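PDB 6MLT: hemolysin-related protein from Vibrio cholerae serotype O1, which is a secreted, calcium-binding biofilm matrix protein that probably helps biofilms adhere through a carbohydrate-binding beta-prism lectin domain joined to a beta-propeller. Local coordinates for residues Glu27-Met32 with Val59-Gly64; Trp181-Ile186 with Val198-Gly202; Gln494-Arg500 with Ile512-Gly518; Asn568-Trp573 with Arg604-Ile608. The contacts are given in a common frame with arbitrary orientation. Residues are numbered along the deposited sequence.

Contact 1: residues Glu27-Met32 with Val59-Gly64; sequences ESNQVM and VVTFEG
Segment 27-32 crosses strand 59-63 steeply and pairs with it only briefly, through a short, weakly bonded strand at 28-30; the axes approach to 4.1 Å at 105°. The firm register is Q30 against F62, an antiparallel hydrogen-bonded pair in which Q30 N donates to F62 O and F62 N to Q30 O, both at 2.9 Å. N29 leaves the extended region (phi/psi -139/16), so that N29 and Q30 both face F62. S28 OG (chi1 t) and T61 OG1 (chi1 p) are hydrogen-bonded at 2.8 Å; R74 also bonds T61 OG1 and S28 O. Q30 is folded (m, m): Q30 NE2 donates to N29 OD1 at 3.2 Å, while its OE1 takes the amide of D543. Q30 CB lies 3.5 Å from the centroid of the F62 ring, 16° off the normal, a CH-pi contact; the ring (chi1 p) also meets M32, CB to CE1 3.8 Å. One water joins N29 OD1 to G64 N, 2.9 Å each; a second accepts from M32 N at 2.8 Å and donates to V60 O at 2.7 Å, bridging backbones splayed beyond direct bonding. V31 O is met by N542, and the backbone of V31 also bonds A541, whereas G64 O is buried with no partner in the model. The doubling is a classic beta bulge, here in strand 28-30 where it pairs with strand 56-63 of a propeller blade.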
loop_
_atom_site.group_PDB
_atom_site.type_symbol
_atom_site.label_atom_id
_atom_site.label_comp_id
_atom_site.label_asym_id
_atom_site.label_seq_id
_atom_site.Cartn_x
_atom_site.Cartn_y
_atom_site.Cartn_z
ATOM N N GLU A 27 19.849 -6.394 32.141
ATOM C CA GLU A 27 19.574 -4.966 32.248
ATOM C C GLU A 27 19.049 -4.371 30.946
ATOM O O GLU A 27 18.454 -3.288 30.974
ATOM C CB GLU A 27 20.835 -4.215 32.675
ATOM C CG GLU A 27 21.871 -3.973 31.565
ATOM C CD GLU A 27 22.609 -5.243 31.130
ATOM O OE1 GLU A 27 22.436 -6.306 31.767
ATOM O OE2 GLU A 27 23.370 -5.168 30.139
ATOM N N SER A 28 19.271 -5.033 29.811
ATOM C CA SER A 28 18.861 -4.514 28.504
ATOM C C SER A 28 17.481 -5.081 28.209
ATOM O O SER A 28 17.337 -6.117 27.560
ATOM C CB SER A 28 19.871 -4.897 27.429
ATOM O OG SER A 28 19.492 -4.395 26.159
ATOM N N ASN A 29 16.445 -4.401 28.705
ATOM C CA ASN A 29 15.102 -4.965 28.634
ATOM C C ASN A 29 14.043 -3.931 28.260
ATOM O O ASN A 29 12.850 -4.186 28.461
ATOM C CB ASN A 29 14.732 -5.612 29.972
ATOM C CG ASN A 29 14.804 -4.637 31.119
ATOM O OD1 ASN A 29 15.011 -3.443 30.917
ATOM N ND2 ASN A 29 14.627 -5.138 32.332
ATOM N N GLN A 30 14.446 -2.779 27.732
ATOM C CA GLN A 30 13.537 -1.736 27.268
ATOM C C GLN A 30 13.478 -1.769 25.748
ATOM O O GLN A 30 14.491 -2.029 25.092
ATOM C CB GLN A 30 14.014 -0.353 27.722
ATOM C CG GLN A 30 14.344 -0.227 29.205
ATOM C CD GLN A 30 13.101 -0.153 30.073
ATOM O OE1 GLN A 30 12.186 0.620 29.799
ATOM N NE2 GLN A 30 13.063 -0.963 31.123
ATOM N N VAL A 31 12.304 -1.494 25.182
ATOM C CA VAL A 31 12.143 -1.489 23.729
ATOM C C VAL A 31 11.340 -0.261 23.325
ATOM O O VAL A 31 10.310 0.049 23.936
ATOM C CB VAL A 31 11.471 -2.781 23.221
ATOM C CG1 VAL A 31 11.477 -2.821 21.708
ATOM C CG2 VAL A 31 12.188 -4.005 23.777
ATOM N N MET A 32 11.819 0.452 22.297
ATOM C CA MET A 32 11.141 1.659 21.835
ATOM C C MET A 32 11.249 1.815 20.319
ATOM O O MET A 32 11.197 2.938 19.806
ATOM C CB MET A 32 11.702 2.895 22.569
ATOM C CG MET A 32 10.822 4.144 22.467
ATOM S SD MET A 32 11.018 5.267 23.880
ATOM C CE MET A 32 12.799 5.525 23.880
ATOM N N VAL A 59 13.409 -7.444 17.854
ATOM C CA VAL A 59 13.417 -6.154 18.530
ATOM C C VAL A 59 14.853 -5.818 18.910
ATOM O O VAL A 59 15.748 -6.665 18.873
ATOM C CB VAL A 59 12.509 -6.139 19.780
ATOM C CG1 VAL A 59 11.063 -6.338 19.377
ATOM C CG2 VAL A 59 12.933 -7.211 20.765
ATOM N N VAL A 60 15.063 -4.557 19.277
ATOM C CA VAL A 60 16.336 -4.075 19.798
ATOM C C VAL A 60 16.083 -3.579 21.217
ATOM O O VAL A 60 15.222 -2.718 21.429
ATOM C CB VAL A 60 16.929 -2.963 18.918
ATOM C CG1 VAL A 60 18.317 -2.573 19.422
ATOM C CG2 VAL A 60 16.978 -3.404 17.442
ATOM N N THR A 61 16.819 -4.125 22.186
ATOM C CA THR A 61 16.621 -3.795 23.591
ATOM C C THR A 61 17.730 -2.875 24.096
ATOM O O THR A 61 18.888 -2.986 23.677
ATOM C CB THR A 61 16.576 -5.061 24.461
ATOM O OG1 THR A 61 17.826 -5.767 24.379
ATOM C CG2 THR A 61 15.459 -5.978 24.006
ATOM N N PHE A 62 17.370 -1.967 25.009
ATOM C CA PHE A 62 18.326 -1.064 25.645
ATOM C C PHE A 62 18.080 -1.014 27.149
ATOM O O PHE A 62 17.045 -1.457 27.653
ATOM C CB PHE A 62 18.254 0.354 25.052
ATOM C CG PHE A 62 16.933 1.032 25.245
ATOM C CD1 PHE A 62 15.908 0.848 24.331
ATOM C CD2 PHE A 62 16.718 1.876 26.326
ATOM C CE1 PHE A 62 14.687 1.485 24.496
ATOM C CE2 PHE A 62 15.497 2.510 26.497
ATOM C CZ PHE A 62 14.485 2.315 25.579
ATOM N N GLU A 63 19.053 -0.445 27.860
ATOM C CA GLU A 63 19.024 -0.350 29.312
ATOM C C GLU A 63 18.597 1.045 29.741
ATOM O O GLU A 63 19.060 2.044 29.184
ATOM C CB GLU A 63 20.401 -0.658 29.910
ATOM C CG GLU A 63 20.439 -0.551 31.434
ATOM C CD GLU A 63 21.850 -0.572 32.007
ATOM O OE1 GLU A 63 22.824 -0.466 31.231
ATOM O OE2 GLU A 63 21.973 -0.682 33.246
ATOM N N GLY A 64 17.734 1.098 30.751
ATOM C CA GLY A 64 17.374 2.370 31.362
ATOM C C GLY A 64 16.883 3.372 30.341
ATOM O O GLY A 64 15.990 3.087 29.540
HETATM O O HOH W 1 16.520 -1.226 32.059
HETATM O O HOH W 2 14.303 -0.187 21.194
#

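Contact 2: residues Trp181-Ile186 with Val198-Gly202; sequences WAPSSI and VFANG
Residues 181-186, extended except for a kink at P183 (-63/-24), meet 198-202 antiparallel, end-to-end directions 133° apart, with CA atoms nearest for I186-F199 (5.4 Å), S185-A200 (4.4 Å) and A182-N201 (5.2 Å). V198 is in beta conformation (-115/125), and its CA lies 3.4 Å from I186 O in a CA-H...O contact. F199 follows as the hydrogen-bonded partner of I186: F199 N donates to I186 O at 2.8 Å and I186 N to F199 O at 3.0 Å. F199 (chi1 t) and I186 (chi1 p) share a face of the sheet, CB of F199 4.2 Å from CG1 of I186, and both pack on S224 and L237 of the next blade. A200 turns to the other face, its CB 3.8 Å from A182 CB and 3.6 Å from S185 OG. Here the backbones part: one water lies 2.9 Å from S184 OG and 3.2 Å from F199 O, another accepts from N201 N (2.9 Å). N201 (53/47) and G202 (87/-13) have the angles of a type I' turn into strand 203-205. N201 (chi1 t) reaches back, ND2 to W181 O a weak 3.3 Å bond, while its OD1 takes the amide of V221. The chemistry thus runs from paired backbone and apolar side chains to small alanines, water and a side-chain amide, implying a pair zipped at one end and loosely bridged at 181-184, ahead of the paired I186.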
loop_
_atom_site.group_PDB
_atom_site.type_symbol
_atom_site.label_atom_id
_atom_site.label_comp_id
_atom_site.label_asym_id
_atom_site.label_seq_id
_atom_site.Cartn_x
_atom_site.Cartn_y
_atom_site.Cartn_z
ATOM N N TRP A 181 22.052 12.681 5.606
ATOM C CA TRP A 181 21.250 11.901 6.540
ATOM C C TRP A 181 19.761 12.036 6.260
ATOM O O TRP A 181 19.228 13.144 6.130
ATOM C CB TRP A 181 21.540 12.337 7.970
ATOM C CG TRP A 181 20.631 11.672 8.960
ATOM C CD1 TRP A 181 20.695 10.382 9.385
ATOM C CD2 TRP A 181 19.520 12.264 9.635
ATOM N NE1 TRP A 181 19.694 10.132 10.293
ATOM C CE2 TRP A 181 18.956 11.271 10.461
ATOM C CE3 TRP A 181 18.946 13.538 9.628
ATOM C CZ2 TRP A 181 17.854 11.514 11.272
ATOM C CZ3 TRP A 181 17.856 13.776 10.430
ATOM C CH2 TRP A 181 17.316 12.768 11.240
ATOM N N ALA A 182 19.092 10.893 6.191
ATOM C CA ALA A 182 17.647 10.852 6.034
ATOM C C ALA A 182 17.079 9.814 6.996
ATOM O O ALA A 182 17.454 8.637 6.911
ATOM C CB ALA A 182 17.266 10.520 4.591
ATOM N N PRO A 183 16.200 10.184 7.929
ATOM C CA PRO A 183 15.633 9.156 8.815
ATOM C C PRO A 183 14.827 8.115 8.068
ATOM O O PRO A 183 14.700 6.984 8.553
ATOM C CB PRO A 183 14.761 9.956 9.797
ATOM C CG PRO A 183 14.503 11.267 9.133
ATOM C CD PRO A 183 15.708 11.535 8.254
ATOM N N SER A 184 14.301 8.458 6.892
ATOM C CA SER A 184 13.405 7.603 6.134
ATOM C C SER A 184 13.751 7.610 4.654
ATOM O O SER A 184 13.930 8.676 4.054
ATOM C CB SER A 184 11.951 8.072 6.280
ATOM O OG SER A 184 11.127 7.393 5.355
ATOM N N SER A 185 13.771 6.422 4.058
ATOM C CA SER A 185 13.891 6.255 2.616
ATOM C C SER A 185 12.874 5.223 2.154
ATOM O O SER A 185 12.651 4.225 2.841
ATOM C CB SER A 185 15.303 5.784 2.202
ATOM O OG SER A 185 16.320 6.564 2.802
ATOM N N ILE A 186 12.260 5.457 0.987
ATOM C CA ILE A 186 11.428 4.453 0.335
ATOM C C ILE A 186 11.716 4.474 -1.161
ATOM O O ILE A 186 12.288 5.425 -1.695
ATOM C CB ILE A 186 9.913 4.660 0.583
ATOM C CG1 ILE A 186 9.421 5.978 -0.026
ATOM C CG2 ILE A 186 9.605 4.627 2.075
ATOM C CD1 ILE A 186 7.901 6.019 -0.202
ATOM N N VAL A 198 14.143 6.692 -5.555
ATOM C CA VAL A 198 14.366 6.676 -4.113
ATOM C C VAL A 198 13.951 8.029 -3.556
ATOM O O VAL A 198 14.446 9.072 -4.000
ATOM C CB VAL A 198 15.834 6.369 -3.768
ATOM C CG1 VAL A 198 16.053 6.413 -2.267
ATOM C CG2 VAL A 198 16.238 5.008 -4.305
ATOM N N PHE A 199 13.051 8.019 -2.580
ATOM C CA PHE A 199 12.598 9.237 -1.920
ATOM C C PHE A 199 13.135 9.254 -0.499
ATOM O O PHE A 199 12.841 8.349 0.291
ATOM C CB PHE A 199 11.075 9.340 -1.905
ATOM C CG PHE A 199 10.577 10.603 -1.281
ATOM C CD1 PHE A 199 10.610 11.791 -1.985
ATOM C CD2 PHE A 199 10.116 10.614 0.025
ATOM C CE1 PHE A 199 10.164 12.964 -1.412
ATOM C CE2 PHE A 199 9.669 11.784 0.606
ATOM C CZ PHE A 199 9.696 12.961 -0.112
ATOM N N ALA A 200 13.904 10.290 -0.170
ATOM C CA ALA A 200 14.537 10.377 1.138
ATOM C C ALA A 200 14.668 11.841 1.528
ATOM O O ALA A 200 15.301 12.624 0.811
ATOM C CB ALA A 200 15.907 9.688 1.129
ATOM N N ASN A 201 14.055 12.203 2.654
ATOM C CA ASN A 201 14.167 13.541 3.228
ATOM C C ASN A 201 13.810 14.618 2.206
ATOM O O ASN A 201 14.504 15.627 2.053
ATOM C CB ASN A 201 15.571 13.763 3.798
ATOM C CG ASN A 201 15.661 14.996 4.681
ATOM O OD1 ASN A 201 14.661 15.664 4.957
ATOM N ND2 ASN A 201 16.868 15.296 5.133
ATOM N N GLY A 202 12.698 14.403 1.504
ATOM C CA GLY A 202 12.178 15.385 0.584
ATOM C C GLY A 202 12.746 15.328 -0.818
ATOM O O GLY A 202 12.186 15.968 -1.719
HETATM O O HOH W 3 10.888 8.715 2.820
HETATM O O HOH W 4 11.555 11.060 3.572
#

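Contact 3: residues Gln494-Arg500 with Ile512-Gly518; sequences QDRLRMR and IIANSSG
This is the outer hairpin of a four-stranded propeller blade, strands 498-502 and 509-514, extended by the loops at its open end. The strands run antiparallel, axes 4.6 Å apart at 156°. M499 and I513 form the hydrogen-bonded pair, each N to the other's O at 2.8 Å, flanked by the non-hydrogen-bonded pairs R498-A514 and R500-I512. Pairing persists past the strands: N515 N donates to L497 O and S517 N to R496 O, both 3.0 Å. M499 (t, m, t) puts SD 4.3 Å from I513 CD1, on the face that packs against strand 536-541. Q494 closes the loop, NE2 donating to N515 O at 2.8 Å and to D495 O at 2.7 Å, OE1 accepting from N515 ND2 at 3.1 Å; N515 ND2 also serves V540 O. D495 OD1 accepts from L497 N (3.0 Å, an Asx turn) and R498 N (2.8 Å), and its OD2 makes a salt bridge to R498 NH2 at 2.7 Å. R496, curled m, m, m, sends NE to S517 O at 2.9 Å and NH2 to S548. Side-chain amides and a guanidinium thus add to the backbone pairing beyond the strand ends, satisfying backbone carbonyls, while D495 and R498 brace 495-498 internally.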
loop_
_atom_site.group_PDB
_atom_site.type_symbol
_atom_site.label_atom_id
_atom_site.label_comp_id
_atom_site.label_asym_id
_atom_site.label_seq_id
_atom_site.Cartn_x
_atom_site.Cartn_y
_atom_site.Cartn_z
ATOM N N GLN A 494 -0.644 4.563 19.943
ATOM C CA GLN A 494 0.116 4.430 21.175
ATOM C C GLN A 494 0.347 5.822 21.741
ATOM O O GLN A 494 0.606 6.763 20.982
ATOM C CB GLN A 494 1.460 3.738 20.904
ATOM C CG GLN A 494 2.427 3.728 22.077
ATOM C CD GLN A 494 2.005 2.746 23.153
ATOM O OE1 GLN A 494 1.669 1.601 22.861
ATOM N NE2 GLN A 494 2.000 3.195 24.398
ATOM N N ASP A 495 0.237 5.967 23.065
ATOM C CA ASP A 495 0.701 7.201 23.694
ATOM C C ASP A 495 1.636 6.868 24.852
ATOM O O ASP A 495 2.351 5.866 24.789
ATOM C CB ASP A 495 -0.477 8.102 24.109
ATOM C CG ASP A 495 -1.328 7.551 25.254
ATOM O OD1 ASP A 495 -1.047 6.474 25.819
ATOM O OD2 ASP A 495 -2.306 8.254 25.596
ATOM N N ARG A 496 1.689 7.709 25.890
ATOM C CA ARG A 496 2.652 7.464 26.961
ATOM C C ARG A 496 2.288 6.233 27.783
ATOM O O ARG A 496 3.183 5.552 28.298
ATOM C CB ARG A 496 2.762 8.685 27.878
ATOM C CG ARG A 496 3.301 9.963 27.205
ATOM C CD ARG A 496 4.660 9.773 26.537
ATOM N NE ARG A 496 5.698 9.312 27.459
ATOM C CZ ARG A 496 6.337 10.086 28.327
ATOM N NH1 ARG A 496 6.045 11.375 28.420
ATOM N NH2 ARG A 496 7.268 9.565 29.117
ATOM N N LEU A 497 0.996 5.917 27.905
ATOM C CA LEU A 497 0.538 4.906 28.852
ATOM C C LEU A 497 -0.371 3.837 28.265
ATOM O O LEU A 497 -0.618 2.836 28.946
ATOM C CB LEU A 497 -0.212 5.574 30.014
ATOM C CG LEU A 497 0.600 6.539 30.874
ATOM C CD1 LEU A 497 -0.305 7.315 31.816
ATOM C CD2 LEU A 497 1.665 5.777 31.658
ATOM N N ARG A 498 -0.880 4.010 27.048
ATOM C CA ARG A 498 -1.911 3.132 26.515
ATOM C C ARG A 498 -1.680 2.884 25.036
ATOM O O ARG A 498 -1.304 3.795 24.297
ATOM C CB ARG A 498 -3.323 3.731 26.678
ATOM C CG ARG A 498 -3.558 4.513 27.951
ATOM C CD ARG A 498 -4.762 5.425 27.806
ATOM N NE ARG A 498 -4.455 6.616 27.012
ATOM C CZ ARG A 498 -5.352 7.535 26.666
ATOM N NH1 ARG A 498 -6.620 7.399 27.037
ATOM N NH2 ARG A 498 -4.986 8.590 25.948
ATOM N N MET A 499 -1.918 1.649 24.619
ATOM C CA MET A 499 -2.160 1.319 23.225
ATOM C C MET A 499 -3.668 1.250 23.030
ATOM O O MET A 499 -4.384 0.744 23.896
ATOM C CB MET A 499 -1.493 -0.012 22.856
ATOM C CG MET A 499 -1.734 -0.473 21.420
ATOM S SD MET A 499 -3.312 -1.347 21.208
ATOM C CE MET A 499 -3.398 -1.415 19.418
ATOM N N ARG A 500 -4.155 1.805 21.920
ATOM C CA ARG A 500 -5.587 1.824 21.669
ATOM C C ARG A 500 -5.888 1.466 20.222
ATOM O O ARG A 500 -5.056 1.637 19.326
ATOM C CB ARG A 500 -6.197 3.194 22.010
ATOM C CG ARG A 500 -6.167 3.513 23.505
ATOM C CD ARG A 500 -6.785 4.866 23.799
ATOM N NE ARG A 500 -6.011 5.954 23.214
ATOM C CZ ARG A 500 -6.439 7.208 23.105
ATOM N NH1 ARG A 500 -7.649 7.539 23.537
ATOM N NH2 ARG A 500 -5.658 8.135 22.553
ATOM N N ILE A 512 -8.487 -0.756 24.577
ATOM C CA ILE A 512 -7.450 -0.083 25.348
ATOM C C ILE A 512 -6.602 -1.150 26.021
ATOM O O ILE A 512 -7.137 -2.056 26.669
ATOM C CB ILE A 512 -8.035 0.863 26.414
ATOM C CG1 ILE A 512 -8.979 1.883 25.782
ATOM C CG2 ILE A 512 -6.906 1.582 27.163
ATOM C CD1 ILE A 512 -9.777 2.695 26.795
ATOM N N ILE A 513 -5.287 -1.032 25.887
ATOM C CA ILE A 513 -4.334 -1.938 26.519
ATOM C C ILE A 513 -3.284 -1.090 27.216
ATOM O O ILE A 513 -2.675 -0.221 26.582
ATOM C CB ILE A 513 -3.678 -2.876 25.487
ATOM C CG1 ILE A 513 -4.711 -3.862 24.940
ATOM C CG2 ILE A 513 -2.482 -3.615 26.093
ATOM C CD1 ILE A 513 -4.223 -4.684 23.755
ATOM N N ALA A 514 -3.070 -1.338 28.509
ATOM C CA ALA A 514 -2.025 -0.634 29.237
ATOM C C ALA A 514 -0.662 -1.017 28.669
ATOM O O ALA A 514 -0.304 -2.198 28.641
ATOM C CB ALA A 514 -2.101 -0.968 30.726
ATOM N N ASN A 515 0.092 -0.016 28.225
ATOM C CA ASN A 515 1.378 -0.241 27.567
ATOM C C ASN A 515 2.104 1.093 27.522
ATOM O O ASN A 515 1.614 2.039 26.893
ATOM C CB ASN A 515 1.172 -0.804 26.160
ATOM C CG ASN A 515 2.455 -1.326 25.535
ATOM O OD1 ASN A 515 2.968 -2.373 25.926
ATOM N ND2 ASN A 515 2.966 -0.602 24.546
ATOM N N SER A 516 3.253 1.184 28.192
ATOM C CA SER A 516 3.926 2.462 28.374
ATOM C C SER A 516 5.113 2.619 27.431
ATOM O O SER A 516 5.730 1.641 26.997
ATOM C CB SER A 516 4.406 2.637 29.816
ATOM O OG SER A 516 5.278 1.592 30.219
ATOM N N SER A 517 5.435 3.878 27.135
ATOM C CA SER A 517 6.608 4.212 26.339
ATOM C C SER A 517 6.933 5.691 26.486
ATOM O O SER A 517 6.025 6.531 26.552
ATOM C CB SER A 517 6.391 3.874 24.858
ATOM O OG SER A 517 7.543 4.226 24.100
ATOM N N GLY A 518 8.231 6.006 26.530
ATOM C CA GLY A 518 8.654 7.382 26.326
ATOM C C GLY A 518 8.251 7.907 24.964
ATOM O O GLY A 518 8.090 9.121 24.793
#

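Contact 4: residues Asn568-Trp573 with Arg604-Ile608; sequences NATRIW and RSATI
W573 brings the six-membered part of its indole against the backbone of R604-A606: CH2 stands 3.6 Å from R604 C, CZ3 3.8 Å from A606 CB, and A606 N lies at the ring edge, 3.7 Å from CZ3. Rotamer t with chi2 -67° puts it there. Neither segment is regular; they run roughly antiparallel (142°), joined by a single bridge at A569-T607, CA-CA 5.0 Å. I608 N donates to N568 O at 2.8 Å and T570 N to A606 O at 2.9 Å. An ST turn, T607 N to S605 OG at 3.1 Å, bends the second segment; S605 OG also bonds D489. T570 OG1 donates to I572 O at 2.6 Å. I608 CD1 touches A569 O at 3.5 Å. With F578 stacked on W573 and Y523 bonded to its NE1, the pair lies among propeller strands: A569 and A606 wedge between 478-481 and 525-527, while I572 and W573 reach 36-38.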
loop_
_atom_site.group_PDB
_atom_site.type_symbol
_atom_site.label_atom_id
_atom_site.label_comp_id
_atom_site.label_asym_id
_atom_site.label_seq_id
_atom_site.Cartn_x
_atom_site.Cartn_y
_atom_site.Cartn_z
ATOM N N ASN A 568 -7.237 -12.586 8.119
ATOM C CA ASN A 568 -6.707 -11.875 6.951
ATOM C C ASN A 568 -5.578 -10.909 7.321
ATOM O O ASN A 568 -5.488 -9.803 6.785
ATOM C CB ASN A 568 -7.826 -11.138 6.216
ATOM C CG ASN A 568 -8.830 -12.080 5.593
ATOM O OD1 ASN A 568 -8.505 -13.215 5.249
ATOM N ND2 ASN A 568 -10.055 -11.611 5.441
ATOM N N ALA A 569 -4.694 -11.335 8.216
ATOM C CA ALA A 569 -3.526 -10.548 8.588
ATOM C C ALA A 569 -2.264 -11.087 7.921
ATOM O O ALA A 569 -2.102 -12.298 7.729
ATOM C CB ALA A 569 -3.327 -10.542 10.103
ATOM N N THR A 570 -1.357 -10.167 7.593
ATOM C CA THR A 570 -0.095 -10.531 6.961
ATOM C C THR A 570 0.670 -11.539 7.815
ATOM O O THR A 570 0.650 -11.491 9.047
ATOM C CB THR A 570 0.773 -9.286 6.743
ATOM O OG1 THR A 570 1.985 -9.652 6.070
ATOM C CG2 THR A 570 1.128 -8.629 8.068
ATOM N N ARG A 571 1.368 -12.449 7.137
ATOM C CA ARG A 571 2.278 -13.378 7.794
ATOM C C ARG A 571 3.641 -12.767 8.090
ATOM O O ARG A 571 4.471 -13.421 8.729
ATOM C CB ARG A 571 2.507 -14.614 6.922
ATOM C CG ARG A 571 1.266 -15.406 6.545
ATOM C CD ARG A 571 0.676 -16.160 7.713
ATOM N NE ARG A 571 1.649 -16.848 8.563
ATOM C CZ ARG A 571 2.180 -18.041 8.312
ATOM N NH1 ARG A 571 1.878 -18.707 7.205
ATOM N NH2 ARG A 571 3.026 -18.572 9.179
ATOM N N ILE A 572 3.904 -11.550 7.625
ATOM C CA ILE A 572 5.250 -10.992 7.661
ATOM C C ILE A 572 5.143 -9.477 7.746
ATOM O O ILE A 572 4.296 -8.861 7.090
ATOM C CB ILE A 572 6.060 -11.444 6.424
ATOM C CG1 ILE A 572 7.482 -10.885 6.468
ATOM C CG2 ILE A 572 5.361 -11.027 5.129
ATOM C CD1 ILE A 572 8.434 -11.625 5.539
ATOM N N TRP A 573 6.002 -8.879 8.568
ATOM C CA TRP A 573 6.110 -7.424 8.677
ATOM C C TRP A 573 7.605 -7.142 8.794
ATOM O O TRP A 573 8.156 -7.061 9.896
ATOM C CB TRP A 573 5.326 -6.892 9.866
ATOM C CG TRP A 573 5.186 -5.403 9.867
ATOM C CD1 TRP A 573 6.182 -4.489 10.034
ATOM C CD2 TRP A 573 3.974 -4.656 9.705
ATOM N NE1 TRP A 573 5.668 -3.211 9.988
ATOM C CE2 TRP A 573 4.313 -3.288 9.782
ATOM C CE3 TRP A 573 2.636 -5.012 9.501
ATOM C CZ2 TRP A 573 3.363 -2.273 9.668
ATOM C CZ3 TRP A 573 1.689 -4.002 9.387
ATOM C CH2 TRP A 573 2.062 -2.646 9.469
ATOM N N ARG A 604 1.523 0.569 5.696
ATOM C CA ARG A 604 1.535 0.239 7.120
ATOM C C ARG A 604 0.179 -0.286 7.593
ATOM O O ARG A 604 -0.251 -0.035 8.717
ATOM C CB ARG A 604 2.019 1.432 7.955
ATOM C CG ARG A 604 3.565 1.473 8.059
ATOM C CD ARG A 604 4.079 2.734 8.747
ATOM N NE ARG A 604 3.994 3.903 7.869
ATOM C CZ ARG A 604 5.000 4.392 7.154
ATOM N NH1 ARG A 604 6.205 3.837 7.191
ATOM N NH2 ARG A 604 4.802 5.458 6.400
ATOM N N SER A 605 -0.479 -1.062 6.735
ATOM C CA SER A 605 -1.632 -1.868 7.108
ATOM C C SER A 605 -1.275 -3.351 7.075
ATOM O O SER A 605 -0.595 -3.818 6.153
ATOM C CB SER A 605 -2.818 -1.627 6.169
ATOM O OG SER A 605 -3.846 -2.557 6.453
ATOM N N ALA A 606 -1.757 -4.089 8.072
ATOM C CA ALA A 606 -1.581 -5.532 8.133
ATOM C C ALA A 606 -2.657 -6.302 7.379
ATOM O O ALA A 606 -2.565 -7.531 7.285
ATOM C CB ALA A 606 -1.563 -5.996 9.595
ATOM N N THR A 607 -3.674 -5.626 6.851
ATOM C CA THR A 607 -4.834 -6.317 6.299
ATOM C C THR A 607 -4.539 -6.818 4.891
ATOM O O THR A 607 -4.210 -6.029 4.002
ATOM C CB THR A 607 -6.046 -5.391 6.277
ATOM O OG1 THR A 607 -6.306 -4.911 7.600
ATOM C CG2 THR A 607 -7.291 -6.132 5.745
ATOM N N ILE A 608 -4.685 -8.124 4.681
ATOM C CA ILE A 608 -4.534 -8.688 3.341
ATOM C C ILE A 608 -5.755 -8.299 2.521
ATOM O O ILE A 608 -6.895 -8.564 2.920
ATOM C CB ILE A 608 -4.363 -10.213 3.396
ATOM C CG1 ILE A 608 -3.061 -10.571 4.115
ATOM C CG2 ILE A 608 -4.383 -10.815 1.977
ATOM C CD1 ILE A 608 -2.876 -12.073 4.352
#

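Overall arrangement
All four contacts, parts of what the strand order suggests is an eight-bladed propeller, are mostly buried; contact 2 has no exposed touching residue, contact 1 has E63, contact 3 L497, I512 and A514, contact 4 N568 and I608. Contacts 2 and 3 each tie adjacent strands of one blade; contact 1 pairs a short, bulged strand with strand 56-63 of another; contact 4 ties two lengths of the strandless tail after strand 553-559, its centre about 11 Å from the chain's centre. Contacts 1 and 3 touch (M32 SD to S517 OG, 3.6 Å). Water fills gaps in contacts 1 and 2, contact 3 adds side-chain amide and guanidinium bonds to backbone pairing, and contact 4 combines an indole with two backbone bonds.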